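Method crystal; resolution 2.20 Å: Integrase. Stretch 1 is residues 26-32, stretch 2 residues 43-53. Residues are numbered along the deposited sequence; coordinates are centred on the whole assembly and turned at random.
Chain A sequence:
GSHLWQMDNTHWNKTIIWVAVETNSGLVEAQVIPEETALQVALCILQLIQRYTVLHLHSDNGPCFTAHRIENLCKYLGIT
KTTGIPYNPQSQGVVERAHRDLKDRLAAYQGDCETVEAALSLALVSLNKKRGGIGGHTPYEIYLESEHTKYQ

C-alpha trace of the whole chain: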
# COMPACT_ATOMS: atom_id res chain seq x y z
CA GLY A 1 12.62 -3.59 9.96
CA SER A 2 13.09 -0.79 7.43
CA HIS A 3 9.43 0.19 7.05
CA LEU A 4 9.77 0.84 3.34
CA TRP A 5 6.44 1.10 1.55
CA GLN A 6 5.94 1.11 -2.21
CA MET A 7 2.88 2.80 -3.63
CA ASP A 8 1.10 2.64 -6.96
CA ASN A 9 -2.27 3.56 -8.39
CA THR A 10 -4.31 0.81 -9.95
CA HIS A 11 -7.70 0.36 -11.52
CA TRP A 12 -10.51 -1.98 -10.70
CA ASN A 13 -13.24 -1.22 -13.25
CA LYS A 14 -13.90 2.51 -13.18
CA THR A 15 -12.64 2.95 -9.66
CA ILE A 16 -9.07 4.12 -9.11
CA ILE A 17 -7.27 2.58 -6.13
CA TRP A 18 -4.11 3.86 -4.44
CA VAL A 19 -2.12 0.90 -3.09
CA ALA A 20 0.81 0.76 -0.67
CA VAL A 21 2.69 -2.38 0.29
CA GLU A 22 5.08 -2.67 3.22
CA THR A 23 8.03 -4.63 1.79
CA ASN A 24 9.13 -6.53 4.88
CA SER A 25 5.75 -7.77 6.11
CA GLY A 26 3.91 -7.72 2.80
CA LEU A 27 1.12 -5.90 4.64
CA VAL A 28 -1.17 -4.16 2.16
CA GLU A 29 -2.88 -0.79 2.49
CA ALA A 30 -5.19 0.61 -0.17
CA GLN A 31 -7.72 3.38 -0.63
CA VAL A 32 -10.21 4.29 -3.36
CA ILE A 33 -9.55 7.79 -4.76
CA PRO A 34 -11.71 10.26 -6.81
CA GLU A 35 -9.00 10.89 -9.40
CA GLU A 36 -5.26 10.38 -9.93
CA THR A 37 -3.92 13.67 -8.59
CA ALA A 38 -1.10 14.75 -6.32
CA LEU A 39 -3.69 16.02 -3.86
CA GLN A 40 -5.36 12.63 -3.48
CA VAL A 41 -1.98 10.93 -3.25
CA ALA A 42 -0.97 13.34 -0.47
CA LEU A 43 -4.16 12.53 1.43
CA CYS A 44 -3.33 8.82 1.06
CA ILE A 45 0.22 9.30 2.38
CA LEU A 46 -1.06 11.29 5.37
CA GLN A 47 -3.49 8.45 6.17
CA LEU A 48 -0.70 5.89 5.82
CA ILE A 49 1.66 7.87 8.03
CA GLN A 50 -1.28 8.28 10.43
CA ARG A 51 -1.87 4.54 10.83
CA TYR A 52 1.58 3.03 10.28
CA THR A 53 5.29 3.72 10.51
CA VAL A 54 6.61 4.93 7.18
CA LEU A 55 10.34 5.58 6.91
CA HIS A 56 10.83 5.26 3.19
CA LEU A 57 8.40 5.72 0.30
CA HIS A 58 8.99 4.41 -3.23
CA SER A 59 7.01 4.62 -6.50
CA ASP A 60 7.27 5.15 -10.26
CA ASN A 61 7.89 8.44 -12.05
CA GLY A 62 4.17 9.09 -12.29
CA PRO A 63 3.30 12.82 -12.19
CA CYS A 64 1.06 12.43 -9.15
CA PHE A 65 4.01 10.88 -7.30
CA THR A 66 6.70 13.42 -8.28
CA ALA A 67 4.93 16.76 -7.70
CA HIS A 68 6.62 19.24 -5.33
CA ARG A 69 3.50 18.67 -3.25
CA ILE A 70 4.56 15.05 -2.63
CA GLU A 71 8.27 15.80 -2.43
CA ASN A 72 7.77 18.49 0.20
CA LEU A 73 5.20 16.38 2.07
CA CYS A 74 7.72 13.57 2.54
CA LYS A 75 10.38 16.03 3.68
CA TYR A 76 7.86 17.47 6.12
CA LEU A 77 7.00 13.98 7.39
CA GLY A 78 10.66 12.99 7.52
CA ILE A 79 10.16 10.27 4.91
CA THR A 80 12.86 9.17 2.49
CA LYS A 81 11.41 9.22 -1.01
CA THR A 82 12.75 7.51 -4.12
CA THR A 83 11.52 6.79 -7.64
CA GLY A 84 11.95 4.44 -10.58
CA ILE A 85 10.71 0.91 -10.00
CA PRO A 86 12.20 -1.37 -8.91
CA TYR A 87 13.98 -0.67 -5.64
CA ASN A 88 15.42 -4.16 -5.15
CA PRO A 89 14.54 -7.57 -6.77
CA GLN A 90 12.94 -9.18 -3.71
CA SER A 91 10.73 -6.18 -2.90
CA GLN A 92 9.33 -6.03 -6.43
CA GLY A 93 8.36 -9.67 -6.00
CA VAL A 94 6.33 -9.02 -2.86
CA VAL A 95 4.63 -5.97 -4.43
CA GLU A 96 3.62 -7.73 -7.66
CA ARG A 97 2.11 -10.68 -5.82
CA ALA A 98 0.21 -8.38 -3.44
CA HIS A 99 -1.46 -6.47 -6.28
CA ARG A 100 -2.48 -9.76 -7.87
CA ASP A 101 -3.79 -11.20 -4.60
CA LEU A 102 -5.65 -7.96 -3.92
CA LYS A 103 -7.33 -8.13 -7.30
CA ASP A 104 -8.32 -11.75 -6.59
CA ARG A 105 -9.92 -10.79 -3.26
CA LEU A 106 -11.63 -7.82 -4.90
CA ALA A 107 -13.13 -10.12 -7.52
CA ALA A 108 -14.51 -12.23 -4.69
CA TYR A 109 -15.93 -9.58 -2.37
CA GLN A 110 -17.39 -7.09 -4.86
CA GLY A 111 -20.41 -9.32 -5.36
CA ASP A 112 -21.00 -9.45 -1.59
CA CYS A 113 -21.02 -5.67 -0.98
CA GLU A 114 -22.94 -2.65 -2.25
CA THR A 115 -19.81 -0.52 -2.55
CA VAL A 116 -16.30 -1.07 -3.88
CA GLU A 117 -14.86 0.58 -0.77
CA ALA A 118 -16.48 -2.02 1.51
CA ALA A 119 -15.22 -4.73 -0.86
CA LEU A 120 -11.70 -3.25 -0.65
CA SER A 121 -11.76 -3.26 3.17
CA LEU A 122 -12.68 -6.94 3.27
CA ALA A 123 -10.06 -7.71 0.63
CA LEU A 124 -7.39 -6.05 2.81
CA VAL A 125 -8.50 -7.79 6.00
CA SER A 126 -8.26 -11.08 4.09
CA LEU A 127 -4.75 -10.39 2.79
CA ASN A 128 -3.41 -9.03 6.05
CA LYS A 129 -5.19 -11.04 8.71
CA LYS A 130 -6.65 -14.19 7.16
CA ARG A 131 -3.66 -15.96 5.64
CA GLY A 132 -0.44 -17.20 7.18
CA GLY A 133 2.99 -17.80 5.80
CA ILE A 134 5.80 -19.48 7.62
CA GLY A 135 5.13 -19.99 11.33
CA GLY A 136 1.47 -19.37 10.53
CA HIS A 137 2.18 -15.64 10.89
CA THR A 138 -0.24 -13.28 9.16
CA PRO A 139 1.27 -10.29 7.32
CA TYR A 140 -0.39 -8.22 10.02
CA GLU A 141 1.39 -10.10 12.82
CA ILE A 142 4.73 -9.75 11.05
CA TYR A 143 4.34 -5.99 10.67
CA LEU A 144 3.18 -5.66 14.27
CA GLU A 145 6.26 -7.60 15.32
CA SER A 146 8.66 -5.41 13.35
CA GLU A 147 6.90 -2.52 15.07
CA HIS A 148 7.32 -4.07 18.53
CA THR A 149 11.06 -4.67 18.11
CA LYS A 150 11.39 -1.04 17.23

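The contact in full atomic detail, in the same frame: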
# COMPACT_ATOMS: atom_id res chain seq x y z
N GLY A 26 4.82 -7.41 3.88
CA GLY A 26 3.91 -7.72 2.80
C GLY A 26 2.52 -7.18 3.11
O GLY A 26 1.58 -7.39 2.35
N LEU A 27 2.39 -6.47 4.23
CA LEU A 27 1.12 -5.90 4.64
C LEU A 27 0.65 -4.95 3.55
O LEU A 27 1.43 -4.15 3.04
CB LEU A 27 1.27 -5.13 5.96
CG LEU A 27 0.02 -4.89 6.83
CD1 LEU A 27 0.39 -4.07 8.04
CD2 LEU A 27 -1.02 -4.15 6.04
N VAL A 28 -0.63 -5.02 3.21
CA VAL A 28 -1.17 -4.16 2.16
C VAL A 28 -2.12 -3.11 2.70
O VAL A 28 -2.94 -3.39 3.58
CB VAL A 28 -1.92 -4.97 1.09
CG1 VAL A 28 -2.37 -4.03 -0.05
CG2 VAL A 28 -1.04 -6.08 0.55
N GLU A 29 -2.01 -1.91 2.15
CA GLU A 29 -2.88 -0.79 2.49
C GLU A 29 -3.36 -0.23 1.16
O GLU A 29 -2.57 -0.09 0.22
CB GLU A 29 -2.13 0.29 3.25
CG GLU A 29 -2.52 0.37 4.70
CD GLU A 29 -4.03 0.30 4.91
OE1 GLU A 29 -4.77 1.05 4.23
OE2 GLU A 29 -4.46 -0.51 5.75
N ALA A 30 -4.64 0.09 1.07
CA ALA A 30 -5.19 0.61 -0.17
C ALA A 30 -6.33 1.55 0.13
O ALA A 30 -6.90 1.50 1.22
CB ALA A 30 -5.68 -0.54 -1.07
N GLN A 31 -6.66 2.40 -0.83
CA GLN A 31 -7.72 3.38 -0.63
C GLN A 31 -8.28 3.78 -1.98
O GLN A 31 -7.52 4.00 -2.92
CB GLN A 31 -7.13 4.62 0.05
CG GLN A 31 -7.98 5.24 1.13
CD GLN A 31 -7.72 4.61 2.49
OE1 GLN A 31 -7.95 3.42 2.70
NE2 GLN A 31 -7.24 5.42 3.43
N VAL A 32 -9.60 3.86 -2.10
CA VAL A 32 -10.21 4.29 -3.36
C VAL A 32 -10.03 5.81 -3.44
O VAL A 32 -10.20 6.50 -2.44
CB VAL A 32 -11.72 4.01 -3.40
CG1 VAL A 32 -12.32 4.62 -4.67
CG2 VAL A 32 -11.99 2.53 -3.36
N LEU A 43 -3.19 12.93 0.41
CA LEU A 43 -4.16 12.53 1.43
C LEU A 43 -3.89 11.07 1.82
O LEU A 43 -3.90 10.72 3.00
CB LEU A 43 -5.58 12.68 0.86
CG LEU A 43 -6.44 13.85 1.34
CD1 LEU A 43 -5.58 14.99 1.80
CD2 LEU A 43 -7.39 14.28 0.23
N CYS A 44 -3.63 10.22 0.83
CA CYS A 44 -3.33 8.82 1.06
C CYS A 44 -2.08 8.63 1.92
O CYS A 44 -2.06 7.81 2.83
CB CYS A 44 -3.16 8.08 -0.26
SG CYS A 44 -4.72 7.77 -1.12
N ILE A 45 -1.03 9.40 1.62
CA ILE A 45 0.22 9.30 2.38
C ILE A 45 -0.01 9.74 3.83
O ILE A 45 0.51 9.13 4.75
CB ILE A 45 1.33 10.18 1.77
CG1 ILE A 45 1.71 9.66 0.38
CG2 ILE A 45 2.56 10.19 2.67
CD1 ILE A 45 2.75 10.52 -0.32
N LEU A 46 -0.78 10.81 4.02
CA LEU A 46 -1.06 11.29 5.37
C LEU A 46 -1.81 10.24 6.18
O LEU A 46 -1.56 10.07 7.37
CB LEU A 46 -1.86 12.60 5.31
CG LEU A 46 -0.99 13.84 5.00
CD1 LEU A 46 -1.85 15.03 4.67
CD2 LEU A 46 -0.08 14.15 6.18
N GLN A 47 -2.73 9.53 5.52
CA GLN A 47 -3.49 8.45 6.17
C GLN A 47 -2.55 7.30 6.53
O GLN A 47 -2.64 6.72 7.61
CB GLN A 47 -4.57 7.91 5.23
CG GLN A 47 -5.81 8.77 5.03
CD GLN A 47 -6.94 8.42 6.00
OE1 GLN A 47 -7.19 7.25 6.27
NE2 GLN A 47 -7.63 9.44 6.50
N LEU A 48 -1.65 6.97 5.60
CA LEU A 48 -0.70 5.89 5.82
C LEU A 48 0.23 6.21 6.98
O LEU A 48 0.46 5.37 7.85
CB LEU A 48 0.14 5.66 4.56
CG LEU A 48 0.93 4.35 4.57
CD1 LEU A 48 -0.03 3.17 4.40
CD2 LEU A 48 1.96 4.37 3.45
N ILE A 49 0.75 7.43 6.99
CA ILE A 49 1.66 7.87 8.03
C ILE A 49 0.91 7.99 9.36
O ILE A 49 1.51 7.88 10.43
CB ILE A 49 2.31 9.24 7.61
CG1 ILE A 49 3.81 9.19 7.86
CG2 ILE A 49 1.65 10.41 8.34
CD1 ILE A 49 4.20 9.04 9.31
N GLN A 50 -0.40 8.17 9.27
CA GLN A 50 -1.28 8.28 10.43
C GLN A 50 -1.44 6.93 11.13
O GLN A 50 -1.39 6.83 12.35
CB GLN A 50 -2.66 8.78 9.97
CG GLN A 50 -3.83 8.55 10.94
CD GLN A 50 -5.19 8.65 10.23
OE1 GLN A 50 -5.43 9.55 9.42
NE2 GLN A 50 -6.09 7.72 10.55
N ARG A 51 -1.65 5.89 10.32
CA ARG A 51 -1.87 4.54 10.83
C ARG A 51 -0.63 3.68 11.03
O ARG A 51 -0.58 2.87 11.95
CB ARG A 51 -2.83 3.81 9.88
CG ARG A 51 -4.07 4.61 9.53
CD ARG A 51 -4.96 3.90 8.51
NE ARG A 51 -6.12 4.71 8.13
CZ ARG A 51 -7.01 5.19 8.99
NH1 ARG A 51 -6.88 4.94 10.29
NH2 ARG A 51 -8.03 5.93 8.56
N TYR A 52 0.38 3.86 10.20
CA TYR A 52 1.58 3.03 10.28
C TYR A 52 2.87 3.84 10.40
O TYR A 52 2.86 5.06 10.43
CB TYR A 52 1.67 2.17 9.02
CG TYR A 52 0.45 1.32 8.75
CD1 TYR A 52 0.35 0.03 9.27
CD2 TYR A 52 -0.59 1.79 7.96
CE1 TYR A 52 -0.75 -0.77 9.00
CE2 TYR A 52 -1.70 1.00 7.69
CZ TYR A 52 -1.77 -0.28 8.21
OH TYR A 52 -2.85 -1.09 7.95
N THR A 53 3.97 3.11 10.46
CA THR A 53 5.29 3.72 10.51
C THR A 53 5.78 3.68 9.07
O THR A 53 5.82 2.63 8.45
CB THR A 53 6.25 2.91 11.39
OG1 THR A 53 5.77 2.92 12.74
CG2 THR A 53 7.65 3.50 11.34

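The strand running through Glu29 and Gln31 to Val32 packs against the helix 43-51 with their N-to-C directions 142° apart and their axes 9.8 Å apart at closest approach. The register follows from the nearest CA pairs: Glu29 CA lies 7.8 Å from Leu48 CA, and Gln31 CA lies 7.2 Å from Cys44 CA. Side-chain directions alternate along the stretch. The CA-to-CB bonds of Leu27, Glu29 and Gln31 point toward the second stretch, whereas those of Val28, Ala30 and Val32 point away. In all, 314 Å² is buried, counting both sides.

One hydrogen bond crosses the contact, from Tyr52 OH to Glu29 OE2 at 2.8 Å. Tyr52 is the first residue to leave helical phi/psi, although its N still donates to Leu48 O at 2.8 Å. With chi1 at m, its long side chain carries the hydroxyl back to the strand. Glu29, with chi1 off-well at -109° and chi2 at m, brings its carboxylate to meet it; its other oxygen, OE1, accepts a weak bond from Ala30 N at 3.3 Å.

Apolar contacts accompany this bond. Leu27 CD1 reaches Tyr52 CE1 at 3.6 Å, approaching the ring obliquely, as does Glu29 CG. The aliphatic part of Glu29 also serves the packing, with CB 3.7 Å from Leu48 CD1. Leu48 has a sideways CA-to-CB bond, but its t,p rotamer brings the side-chain end nearer the strand. Beside Gln31, compact Cys44 fits the close backbone approach, its SG 4.1 Å from Gln31 CB.

The polar contact between the two glutamines is looser. Gln31 NE2 stands 3.4 Å from Gln47 OE1, a separation that leaves hydrogen bonding undecided. The same Gln47 OE1 accepts a bond from Arg51 NH2 at 2.8 Å, one turn along the helix. The amide chains suit this partly exposed position, while Leu27, Cys44 and Leu48 are buried.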